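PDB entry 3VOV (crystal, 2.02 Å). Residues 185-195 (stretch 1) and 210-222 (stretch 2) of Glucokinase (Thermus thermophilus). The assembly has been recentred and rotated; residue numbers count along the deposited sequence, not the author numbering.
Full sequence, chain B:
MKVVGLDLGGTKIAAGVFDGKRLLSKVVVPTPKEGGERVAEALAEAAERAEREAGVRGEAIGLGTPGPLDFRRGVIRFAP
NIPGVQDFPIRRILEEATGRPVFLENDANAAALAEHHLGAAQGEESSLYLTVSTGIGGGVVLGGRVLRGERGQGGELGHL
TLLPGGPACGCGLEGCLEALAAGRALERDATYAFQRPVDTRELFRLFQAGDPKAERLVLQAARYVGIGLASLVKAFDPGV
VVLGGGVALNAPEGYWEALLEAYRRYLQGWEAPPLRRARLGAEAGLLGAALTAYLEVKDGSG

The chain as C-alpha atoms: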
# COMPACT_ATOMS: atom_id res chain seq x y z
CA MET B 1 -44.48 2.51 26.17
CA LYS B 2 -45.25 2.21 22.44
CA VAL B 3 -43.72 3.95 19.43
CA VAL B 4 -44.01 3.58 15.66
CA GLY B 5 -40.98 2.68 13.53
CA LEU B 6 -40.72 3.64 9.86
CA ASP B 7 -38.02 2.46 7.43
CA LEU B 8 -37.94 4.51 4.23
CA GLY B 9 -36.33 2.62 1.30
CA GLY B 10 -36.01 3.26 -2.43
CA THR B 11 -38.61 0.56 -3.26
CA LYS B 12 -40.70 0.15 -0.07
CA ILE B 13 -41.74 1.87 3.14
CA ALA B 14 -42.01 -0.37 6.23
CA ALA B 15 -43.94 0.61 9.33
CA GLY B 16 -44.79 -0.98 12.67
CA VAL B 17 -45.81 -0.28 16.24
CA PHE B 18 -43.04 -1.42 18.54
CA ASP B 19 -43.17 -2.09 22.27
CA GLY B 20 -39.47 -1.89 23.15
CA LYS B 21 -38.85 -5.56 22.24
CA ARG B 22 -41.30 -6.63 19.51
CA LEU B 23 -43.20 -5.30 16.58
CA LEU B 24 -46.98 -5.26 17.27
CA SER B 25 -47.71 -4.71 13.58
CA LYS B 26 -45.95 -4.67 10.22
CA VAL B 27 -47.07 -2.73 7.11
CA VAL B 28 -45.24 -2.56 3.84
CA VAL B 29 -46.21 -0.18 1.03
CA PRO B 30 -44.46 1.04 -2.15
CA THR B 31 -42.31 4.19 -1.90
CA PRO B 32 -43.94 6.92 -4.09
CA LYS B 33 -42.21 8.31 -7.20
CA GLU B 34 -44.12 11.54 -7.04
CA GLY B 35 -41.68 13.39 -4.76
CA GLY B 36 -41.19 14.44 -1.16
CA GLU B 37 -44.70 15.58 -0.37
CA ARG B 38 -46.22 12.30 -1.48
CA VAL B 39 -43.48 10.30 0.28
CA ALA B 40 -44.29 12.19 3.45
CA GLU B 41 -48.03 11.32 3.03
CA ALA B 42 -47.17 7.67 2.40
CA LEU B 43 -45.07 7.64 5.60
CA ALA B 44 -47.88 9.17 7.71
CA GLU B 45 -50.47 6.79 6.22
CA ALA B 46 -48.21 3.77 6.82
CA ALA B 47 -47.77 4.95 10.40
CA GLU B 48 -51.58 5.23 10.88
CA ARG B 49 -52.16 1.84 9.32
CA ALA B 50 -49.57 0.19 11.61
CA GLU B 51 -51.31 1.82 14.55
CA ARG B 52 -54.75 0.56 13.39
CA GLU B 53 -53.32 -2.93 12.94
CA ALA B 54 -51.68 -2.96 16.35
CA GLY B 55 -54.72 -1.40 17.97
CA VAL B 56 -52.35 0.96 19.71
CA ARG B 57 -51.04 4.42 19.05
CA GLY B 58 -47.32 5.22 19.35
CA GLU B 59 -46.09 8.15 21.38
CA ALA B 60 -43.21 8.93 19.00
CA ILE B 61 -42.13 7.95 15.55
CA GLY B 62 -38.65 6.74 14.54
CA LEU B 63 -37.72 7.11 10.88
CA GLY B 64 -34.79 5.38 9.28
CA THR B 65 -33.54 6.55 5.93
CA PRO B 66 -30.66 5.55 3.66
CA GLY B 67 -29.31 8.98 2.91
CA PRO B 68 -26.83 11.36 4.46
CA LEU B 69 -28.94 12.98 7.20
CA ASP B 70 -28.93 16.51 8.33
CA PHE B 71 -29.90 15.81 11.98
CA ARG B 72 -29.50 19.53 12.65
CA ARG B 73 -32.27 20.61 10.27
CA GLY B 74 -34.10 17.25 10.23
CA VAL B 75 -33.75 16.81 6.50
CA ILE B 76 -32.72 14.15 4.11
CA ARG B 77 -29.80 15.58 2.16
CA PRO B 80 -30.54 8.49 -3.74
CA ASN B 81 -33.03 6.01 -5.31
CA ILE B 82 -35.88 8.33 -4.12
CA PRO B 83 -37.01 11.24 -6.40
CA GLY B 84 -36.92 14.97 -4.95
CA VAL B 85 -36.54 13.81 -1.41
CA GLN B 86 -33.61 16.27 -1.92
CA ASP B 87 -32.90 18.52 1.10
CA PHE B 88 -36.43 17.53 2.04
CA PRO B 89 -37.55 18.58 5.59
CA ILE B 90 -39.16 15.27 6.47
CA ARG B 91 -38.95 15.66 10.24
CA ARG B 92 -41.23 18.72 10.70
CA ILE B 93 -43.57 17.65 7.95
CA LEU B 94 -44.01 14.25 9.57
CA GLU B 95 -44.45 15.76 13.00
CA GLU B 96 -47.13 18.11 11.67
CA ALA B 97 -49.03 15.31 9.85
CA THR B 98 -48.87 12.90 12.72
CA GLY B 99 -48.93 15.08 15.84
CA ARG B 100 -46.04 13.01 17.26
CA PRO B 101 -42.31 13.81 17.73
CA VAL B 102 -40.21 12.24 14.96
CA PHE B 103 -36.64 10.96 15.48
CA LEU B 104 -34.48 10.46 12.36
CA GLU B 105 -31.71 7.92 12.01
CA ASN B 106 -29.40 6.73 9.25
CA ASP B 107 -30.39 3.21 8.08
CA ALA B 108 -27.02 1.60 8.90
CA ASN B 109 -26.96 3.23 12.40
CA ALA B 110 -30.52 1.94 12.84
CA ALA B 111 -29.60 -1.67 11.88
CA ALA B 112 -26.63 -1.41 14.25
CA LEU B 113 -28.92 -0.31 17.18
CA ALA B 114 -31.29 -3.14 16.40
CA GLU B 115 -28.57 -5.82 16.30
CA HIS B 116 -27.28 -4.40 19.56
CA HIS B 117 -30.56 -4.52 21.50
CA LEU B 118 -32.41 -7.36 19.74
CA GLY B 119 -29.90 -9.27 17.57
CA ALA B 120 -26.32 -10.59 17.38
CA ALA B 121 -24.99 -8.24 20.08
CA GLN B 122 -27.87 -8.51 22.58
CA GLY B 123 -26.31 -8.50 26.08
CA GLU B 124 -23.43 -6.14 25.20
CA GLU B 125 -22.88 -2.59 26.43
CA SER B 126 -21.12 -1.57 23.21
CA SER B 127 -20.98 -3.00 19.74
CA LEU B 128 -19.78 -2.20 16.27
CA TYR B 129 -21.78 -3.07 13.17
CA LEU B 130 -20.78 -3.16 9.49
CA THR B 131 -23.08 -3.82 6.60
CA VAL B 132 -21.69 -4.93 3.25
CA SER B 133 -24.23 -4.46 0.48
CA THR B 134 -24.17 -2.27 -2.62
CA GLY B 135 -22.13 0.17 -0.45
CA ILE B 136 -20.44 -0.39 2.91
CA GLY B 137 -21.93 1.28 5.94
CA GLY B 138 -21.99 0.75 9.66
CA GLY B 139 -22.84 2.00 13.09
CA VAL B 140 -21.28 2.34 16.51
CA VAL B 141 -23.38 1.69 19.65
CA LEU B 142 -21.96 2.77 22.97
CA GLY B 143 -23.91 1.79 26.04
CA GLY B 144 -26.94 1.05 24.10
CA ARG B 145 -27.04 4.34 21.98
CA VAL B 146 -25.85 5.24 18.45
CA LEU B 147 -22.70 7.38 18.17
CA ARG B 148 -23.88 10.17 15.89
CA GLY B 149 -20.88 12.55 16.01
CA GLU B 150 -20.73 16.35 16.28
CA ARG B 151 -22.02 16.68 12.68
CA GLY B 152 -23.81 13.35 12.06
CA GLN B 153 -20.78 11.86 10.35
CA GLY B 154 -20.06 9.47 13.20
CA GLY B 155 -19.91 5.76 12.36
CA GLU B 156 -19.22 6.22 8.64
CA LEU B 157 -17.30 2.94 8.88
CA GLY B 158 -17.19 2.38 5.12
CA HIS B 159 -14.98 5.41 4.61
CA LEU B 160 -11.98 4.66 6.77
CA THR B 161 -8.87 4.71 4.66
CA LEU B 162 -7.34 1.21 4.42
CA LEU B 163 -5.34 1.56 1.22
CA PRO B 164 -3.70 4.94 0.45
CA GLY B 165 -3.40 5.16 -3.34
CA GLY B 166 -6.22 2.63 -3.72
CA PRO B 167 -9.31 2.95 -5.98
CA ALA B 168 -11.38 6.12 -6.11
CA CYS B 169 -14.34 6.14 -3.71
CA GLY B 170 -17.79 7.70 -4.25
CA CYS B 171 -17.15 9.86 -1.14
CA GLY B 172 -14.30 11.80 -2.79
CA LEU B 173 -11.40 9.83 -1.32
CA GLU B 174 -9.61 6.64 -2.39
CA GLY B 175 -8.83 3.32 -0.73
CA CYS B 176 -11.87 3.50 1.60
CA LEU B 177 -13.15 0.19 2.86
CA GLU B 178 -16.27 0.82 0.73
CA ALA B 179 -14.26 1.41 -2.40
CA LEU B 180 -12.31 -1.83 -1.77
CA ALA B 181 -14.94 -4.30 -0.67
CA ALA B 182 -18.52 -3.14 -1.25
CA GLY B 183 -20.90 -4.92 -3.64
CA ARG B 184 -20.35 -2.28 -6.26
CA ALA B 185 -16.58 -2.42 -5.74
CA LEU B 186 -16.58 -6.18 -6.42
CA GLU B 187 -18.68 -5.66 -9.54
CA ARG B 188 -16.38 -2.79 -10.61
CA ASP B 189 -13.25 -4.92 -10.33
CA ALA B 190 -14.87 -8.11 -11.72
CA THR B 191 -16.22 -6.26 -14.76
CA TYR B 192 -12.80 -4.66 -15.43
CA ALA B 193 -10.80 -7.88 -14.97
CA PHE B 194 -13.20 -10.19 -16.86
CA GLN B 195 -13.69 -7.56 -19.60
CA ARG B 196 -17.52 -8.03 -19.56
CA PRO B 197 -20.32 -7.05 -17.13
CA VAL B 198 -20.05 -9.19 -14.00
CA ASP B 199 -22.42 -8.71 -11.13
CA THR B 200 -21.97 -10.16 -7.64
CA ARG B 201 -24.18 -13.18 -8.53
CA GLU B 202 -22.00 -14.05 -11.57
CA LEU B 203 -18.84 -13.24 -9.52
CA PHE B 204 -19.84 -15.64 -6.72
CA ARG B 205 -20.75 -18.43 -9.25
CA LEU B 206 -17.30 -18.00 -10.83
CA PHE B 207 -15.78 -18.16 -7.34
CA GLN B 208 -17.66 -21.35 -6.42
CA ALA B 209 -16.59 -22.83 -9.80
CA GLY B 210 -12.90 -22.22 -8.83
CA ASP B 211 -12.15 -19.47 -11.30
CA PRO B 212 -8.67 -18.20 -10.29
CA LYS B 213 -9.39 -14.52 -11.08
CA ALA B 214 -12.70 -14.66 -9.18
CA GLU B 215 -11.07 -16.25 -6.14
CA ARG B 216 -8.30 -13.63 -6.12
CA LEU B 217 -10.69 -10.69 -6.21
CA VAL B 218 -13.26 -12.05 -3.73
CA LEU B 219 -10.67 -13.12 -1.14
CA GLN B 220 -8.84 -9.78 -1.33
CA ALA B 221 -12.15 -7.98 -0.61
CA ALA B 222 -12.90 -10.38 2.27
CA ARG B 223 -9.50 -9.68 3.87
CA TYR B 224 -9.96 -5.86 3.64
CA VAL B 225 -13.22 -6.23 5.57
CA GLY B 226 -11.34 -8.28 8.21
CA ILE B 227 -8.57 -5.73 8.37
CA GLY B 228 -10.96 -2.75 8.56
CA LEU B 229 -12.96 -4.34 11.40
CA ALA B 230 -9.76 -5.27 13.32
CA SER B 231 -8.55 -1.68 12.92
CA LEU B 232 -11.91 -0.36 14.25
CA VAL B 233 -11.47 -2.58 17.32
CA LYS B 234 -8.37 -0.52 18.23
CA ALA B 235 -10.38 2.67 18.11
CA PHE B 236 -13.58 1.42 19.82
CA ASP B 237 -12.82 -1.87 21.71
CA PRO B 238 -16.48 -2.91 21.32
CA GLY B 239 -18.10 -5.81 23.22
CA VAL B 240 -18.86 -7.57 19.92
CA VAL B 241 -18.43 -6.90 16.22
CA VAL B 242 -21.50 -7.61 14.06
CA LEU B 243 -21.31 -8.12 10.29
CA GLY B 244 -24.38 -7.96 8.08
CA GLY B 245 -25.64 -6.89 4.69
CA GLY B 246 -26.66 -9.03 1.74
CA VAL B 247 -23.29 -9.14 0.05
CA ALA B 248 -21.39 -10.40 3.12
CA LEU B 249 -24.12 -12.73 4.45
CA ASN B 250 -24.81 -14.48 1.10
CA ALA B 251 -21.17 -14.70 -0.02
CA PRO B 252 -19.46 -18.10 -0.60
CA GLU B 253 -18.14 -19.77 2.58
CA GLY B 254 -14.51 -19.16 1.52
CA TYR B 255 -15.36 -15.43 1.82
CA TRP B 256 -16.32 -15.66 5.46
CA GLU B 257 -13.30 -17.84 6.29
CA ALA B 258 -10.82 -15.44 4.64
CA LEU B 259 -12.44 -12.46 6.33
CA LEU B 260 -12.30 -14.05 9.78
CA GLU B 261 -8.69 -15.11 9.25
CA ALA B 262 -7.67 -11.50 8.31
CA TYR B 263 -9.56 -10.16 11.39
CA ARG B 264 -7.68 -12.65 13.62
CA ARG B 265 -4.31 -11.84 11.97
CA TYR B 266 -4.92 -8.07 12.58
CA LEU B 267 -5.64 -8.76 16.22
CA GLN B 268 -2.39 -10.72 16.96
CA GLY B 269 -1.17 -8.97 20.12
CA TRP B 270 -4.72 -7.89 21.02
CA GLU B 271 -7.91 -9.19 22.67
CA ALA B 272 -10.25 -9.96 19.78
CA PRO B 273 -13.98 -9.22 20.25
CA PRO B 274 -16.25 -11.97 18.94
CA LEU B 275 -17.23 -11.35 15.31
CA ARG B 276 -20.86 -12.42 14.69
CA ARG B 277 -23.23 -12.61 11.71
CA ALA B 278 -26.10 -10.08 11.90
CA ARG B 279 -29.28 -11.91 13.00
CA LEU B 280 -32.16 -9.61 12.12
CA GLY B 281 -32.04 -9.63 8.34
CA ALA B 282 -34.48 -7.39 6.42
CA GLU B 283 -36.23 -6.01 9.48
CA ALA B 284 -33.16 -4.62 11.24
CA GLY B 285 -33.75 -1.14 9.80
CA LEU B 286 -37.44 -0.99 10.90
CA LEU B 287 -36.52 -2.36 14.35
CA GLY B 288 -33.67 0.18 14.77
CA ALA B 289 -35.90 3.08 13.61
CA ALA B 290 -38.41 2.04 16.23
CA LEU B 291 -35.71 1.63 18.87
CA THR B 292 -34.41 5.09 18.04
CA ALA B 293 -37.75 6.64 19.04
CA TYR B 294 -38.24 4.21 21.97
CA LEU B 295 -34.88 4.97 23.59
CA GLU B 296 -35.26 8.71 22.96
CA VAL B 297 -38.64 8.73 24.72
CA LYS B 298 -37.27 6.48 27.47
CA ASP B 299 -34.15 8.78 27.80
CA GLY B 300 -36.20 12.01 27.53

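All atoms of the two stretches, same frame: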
# COMPACT_ATOMS: atom_id res chain seq x y z
N ALA B 185 -18.04 -2.33 -5.53
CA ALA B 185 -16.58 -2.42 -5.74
C ALA B 185 -16.21 -3.78 -6.37
O ALA B 185 -15.42 -3.87 -7.30
CB ALA B 185 -15.88 -2.22 -4.44
N LEU B 186 -16.80 -4.86 -5.85
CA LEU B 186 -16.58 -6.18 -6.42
C LEU B 186 -17.00 -6.24 -7.88
O LEU B 186 -16.28 -6.77 -8.74
CB LEU B 186 -17.38 -7.21 -5.65
CG LEU B 186 -17.03 -7.48 -4.18
CD1 LEU B 186 -18.11 -8.40 -3.57
CD2 LEU B 186 -15.65 -8.16 -4.06
N GLU B 187 -18.19 -5.71 -8.17
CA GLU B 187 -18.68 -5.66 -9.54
C GLU B 187 -17.80 -4.78 -10.43
O GLU B 187 -17.60 -5.11 -11.62
CB GLU B 187 -20.11 -5.14 -9.57
CG GLU B 187 -21.05 -6.07 -8.81
CD GLU B 187 -22.51 -5.63 -8.84
OE1 GLU B 187 -22.79 -4.44 -9.11
OE2 GLU B 187 -23.35 -6.48 -8.55
N ARG B 188 -17.30 -3.66 -9.88
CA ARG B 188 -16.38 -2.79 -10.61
C ARG B 188 -15.12 -3.59 -11.02
O ARG B 188 -14.67 -3.60 -12.20
CB ARG B 188 -16.01 -1.58 -9.75
CG ARG B 188 -14.86 -0.74 -10.34
CD ARG B 188 -14.00 0.06 -9.28
NE ARG B 188 -13.35 -0.85 -8.32
CZ ARG B 188 -13.17 -0.61 -7.00
NH1 ARG B 188 -13.62 0.51 -6.41
NH2 ARG B 188 -12.56 -1.52 -6.25
N ASP B 189 -14.53 -4.27 -10.05
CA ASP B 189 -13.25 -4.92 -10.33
C ASP B 189 -13.47 -6.21 -11.16
O ASP B 189 -12.60 -6.59 -11.97
CB ASP B 189 -12.52 -5.28 -9.04
CG ASP B 189 -12.00 -4.05 -8.30
OD1 ASP B 189 -11.70 -3.03 -8.97
OD2 ASP B 189 -11.91 -4.09 -7.05
N ALA B 190 -14.61 -6.88 -10.95
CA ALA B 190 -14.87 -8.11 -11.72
C ALA B 190 -15.16 -7.78 -13.18
O ALA B 190 -14.68 -8.47 -14.09
CB ALA B 190 -15.94 -8.91 -11.12
N THR B 191 -15.90 -6.70 -13.41
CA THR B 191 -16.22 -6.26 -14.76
C THR B 191 -14.95 -5.79 -15.49
O THR B 191 -14.75 -6.12 -16.64
CB THR B 191 -17.31 -5.13 -14.70
OG1 THR B 191 -18.52 -5.69 -14.14
CG2 THR B 191 -17.59 -4.53 -16.06
N TYR B 192 -14.08 -5.07 -14.80
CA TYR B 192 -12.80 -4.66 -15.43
C TYR B 192 -11.91 -5.86 -15.79
O TYR B 192 -11.38 -5.98 -16.93
CB TYR B 192 -12.06 -3.68 -14.50
CG TYR B 192 -10.71 -3.29 -15.04
CD1 TYR B 192 -10.59 -2.34 -16.05
CD2 TYR B 192 -9.55 -3.92 -14.57
CE1 TYR B 192 -9.33 -2.00 -16.58
CE2 TYR B 192 -8.28 -3.59 -15.10
CZ TYR B 192 -8.19 -2.63 -16.09
OH TYR B 192 -6.95 -2.29 -16.60
N ALA B 193 -11.74 -6.76 -14.84
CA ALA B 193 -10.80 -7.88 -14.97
C ALA B 193 -11.30 -8.96 -15.93
O ALA B 193 -10.50 -9.52 -16.70
CB ALA B 193 -10.49 -8.47 -13.61
N PHE B 194 -12.61 -9.26 -15.89
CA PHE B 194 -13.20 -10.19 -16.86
C PHE B 194 -13.52 -9.59 -18.22
O PHE B 194 -13.89 -10.33 -19.13
CB PHE B 194 -14.40 -10.92 -16.27
CG PHE B 194 -14.01 -11.97 -15.25
CD1 PHE B 194 -13.77 -13.29 -15.63
CD2 PHE B 194 -13.82 -11.62 -13.91
CE1 PHE B 194 -13.36 -14.25 -14.69
CE2 PHE B 194 -13.40 -12.59 -12.94
CZ PHE B 194 -13.20 -13.89 -13.34
N GLN B 195 -13.41 -8.26 -18.35
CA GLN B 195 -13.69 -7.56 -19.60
C GLN B 195 -15.12 -7.76 -20.15
O GLN B 195 -15.32 -7.76 -21.34
CB GLN B 195 -12.63 -7.89 -20.68
CG GLN B 195 -11.23 -7.68 -20.14
CD GLN B 195 -10.16 -7.79 -21.22
OE1 GLN B 195 -10.29 -7.20 -22.28
NE2 GLN B 195 -9.10 -8.53 -20.94
N GLY B 210 -14.37 -22.19 -8.88
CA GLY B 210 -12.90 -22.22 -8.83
C GLY B 210 -12.17 -21.37 -9.85
O GLY B 210 -11.00 -21.61 -10.17
N ASP B 211 -12.83 -20.35 -10.37
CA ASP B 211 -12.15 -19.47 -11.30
C ASP B 211 -11.03 -18.66 -10.58
O ASP B 211 -11.30 -17.95 -9.63
CB ASP B 211 -13.17 -18.54 -11.96
CG ASP B 211 -12.53 -17.59 -12.87
OD1 ASP B 211 -12.53 -17.89 -14.08
OD2 ASP B 211 -11.96 -16.57 -12.37
N PRO B 212 -9.77 -18.77 -11.06
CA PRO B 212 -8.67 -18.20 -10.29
C PRO B 212 -8.83 -16.67 -10.05
O PRO B 212 -8.55 -16.18 -8.94
CB PRO B 212 -7.40 -18.50 -11.13
CG PRO B 212 -7.80 -19.48 -12.17
CD PRO B 212 -9.32 -19.40 -12.33
N LYS B 213 -9.28 -15.96 -11.08
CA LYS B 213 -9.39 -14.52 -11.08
C LYS B 213 -10.49 -14.15 -10.09
O LYS B 213 -10.34 -13.20 -9.33
CB LYS B 213 -9.71 -14.02 -12.50
CG LYS B 213 -9.37 -12.60 -12.80
CD LYS B 213 -8.74 -12.41 -14.22
CE LYS B 213 -9.72 -12.50 -15.37
NZ LYS B 213 -9.77 -13.90 -15.92
N ALA B 214 -11.57 -14.93 -10.07
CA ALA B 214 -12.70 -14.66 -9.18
C ALA B 214 -12.29 -14.84 -7.73
O ALA B 214 -12.57 -13.98 -6.90
CB ALA B 214 -13.92 -15.52 -9.50
N GLU B 215 -11.65 -15.98 -7.45
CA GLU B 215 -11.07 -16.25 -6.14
C GLU B 215 -10.17 -15.11 -5.63
O GLU B 215 -10.32 -14.65 -4.49
CB GLU B 215 -10.28 -17.59 -6.17
CG GLU B 215 -11.20 -18.80 -6.36
CD GLU B 215 -10.44 -20.16 -6.39
OE1 GLU B 215 -9.20 -20.18 -6.62
OE2 GLU B 215 -11.10 -21.19 -6.18
N ARG B 216 -9.23 -14.67 -6.48
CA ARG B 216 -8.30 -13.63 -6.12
C ARG B 216 -9.01 -12.39 -5.61
O ARG B 216 -8.70 -11.85 -4.54
CB ARG B 216 -7.39 -13.28 -7.32
CG ARG B 216 -6.01 -12.70 -6.88
CD ARG B 216 -5.21 -12.08 -8.07
NE ARG B 216 -3.90 -11.56 -7.66
CZ ARG B 216 -2.76 -12.26 -7.68
NH1 ARG B 216 -2.74 -13.54 -8.09
NH2 ARG B 216 -1.63 -11.68 -7.30
N LEU B 217 -9.96 -11.94 -6.41
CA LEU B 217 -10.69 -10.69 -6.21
C LEU B 217 -11.59 -10.77 -4.99
O LEU B 217 -11.64 -9.84 -4.16
CB LEU B 217 -11.53 -10.47 -7.50
CG LEU B 217 -12.27 -9.19 -7.79
CD1 LEU B 217 -12.62 -9.22 -9.27
CD2 LEU B 217 -13.50 -9.14 -6.91
N VAL B 218 -12.33 -11.87 -4.87
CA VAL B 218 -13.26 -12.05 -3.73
C VAL B 218 -12.50 -12.14 -2.38
O VAL B 218 -12.87 -11.50 -1.38
CB VAL B 218 -14.17 -13.27 -3.91
CG1 VAL B 218 -14.95 -13.56 -2.65
CG2 VAL B 218 -15.15 -13.04 -5.04
N LEU B 219 -11.45 -12.96 -2.36
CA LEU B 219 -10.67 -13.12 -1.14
C LEU B 219 -9.96 -11.84 -0.70
O LEU B 219 -9.82 -11.61 0.49
CB LEU B 219 -9.63 -14.26 -1.29
CG LEU B 219 -10.21 -15.66 -1.47
CD1 LEU B 219 -9.06 -16.68 -1.70
CD2 LEU B 219 -11.09 -16.08 -0.33
N GLN B 220 -9.47 -11.05 -1.65
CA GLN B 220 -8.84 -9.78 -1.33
C GLN B 220 -9.85 -8.84 -0.66
O GLN B 220 -9.53 -8.17 0.32
CB GLN B 220 -8.21 -9.12 -2.56
CG GLN B 220 -7.89 -7.64 -2.34
CD GLN B 220 -7.10 -7.01 -3.49
OE1 GLN B 220 -7.52 -5.99 -4.08
NE2 GLN B 220 -5.97 -7.60 -3.81
N ALA B 221 -11.08 -8.81 -1.19
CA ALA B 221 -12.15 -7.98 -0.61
C ALA B 221 -12.52 -8.47 0.77
O ALA B 221 -12.70 -7.68 1.71
CB ALA B 221 -13.39 -8.02 -1.53
N ALA B 222 -12.66 -9.79 0.93
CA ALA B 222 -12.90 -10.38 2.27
C ALA B 222 -11.83 -10.00 3.30
O ALA B 222 -12.15 -9.62 4.44
CB ALA B 222 -13.05 -11.96 2.17

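This is a small, largely apolar contact between two nearly antiparallel helices, with no hydrogen bond crossing it and a lysine–phenylalanine pairing at one end. The helix axes run at 154° to each other and approach to 10.5 Å, and the two stretches together bury 433 Å². The register follows the antiparallel sense: Leu 186 lies across from Val 218, Ala 190 from Ala 214, and Ala 193 from Lys 213.

Leu 217 is the central knob. Its CA-to-CB bond points toward the first helix, and Leu 217 CD1 comes within 3.5 Å of Ala 190 CA, 3.8 Å of Ala 190 CB and 3.7 Å of Asp 189 C, packing on backbone and methyl alike. Leu 186 starts out sideways but swings its end inward, placing its CD2 3.7 Å from Leu 217 CD2 and 3.4 Å from Ala 221 CB. Leucine thus meets both alanine and leucine here.

At the other end, Phe 194 also leaves its backbone sideways and brings its ring across to the start of the second helix. Lys 213 CE sits over the ring face, 4.0 Å from the centroid of Phe 194, a CH-pi contact; its NZ, 4.3 Å from that centroid, adds an off-centre cation-pi interaction. The ring edge meets the helix cap: Phe 194 CZ lies 3.1 Å from Asp 211 OD2, bringing the ring's positively polarized rim up to a carboxylate oxygen. That same OD2 caps the helix by accepting from Ala 214 N at 2.9 Å.

Charge is also settled within the first stretch. Asp 189 points its CB toward the second helix, yet its carboxylate is held by Arg 188 in a salt bridge (NH2 to Asp 189 OD2, 2.8 Å), while its CB packs 3.9 Å from Leu 217 CD1.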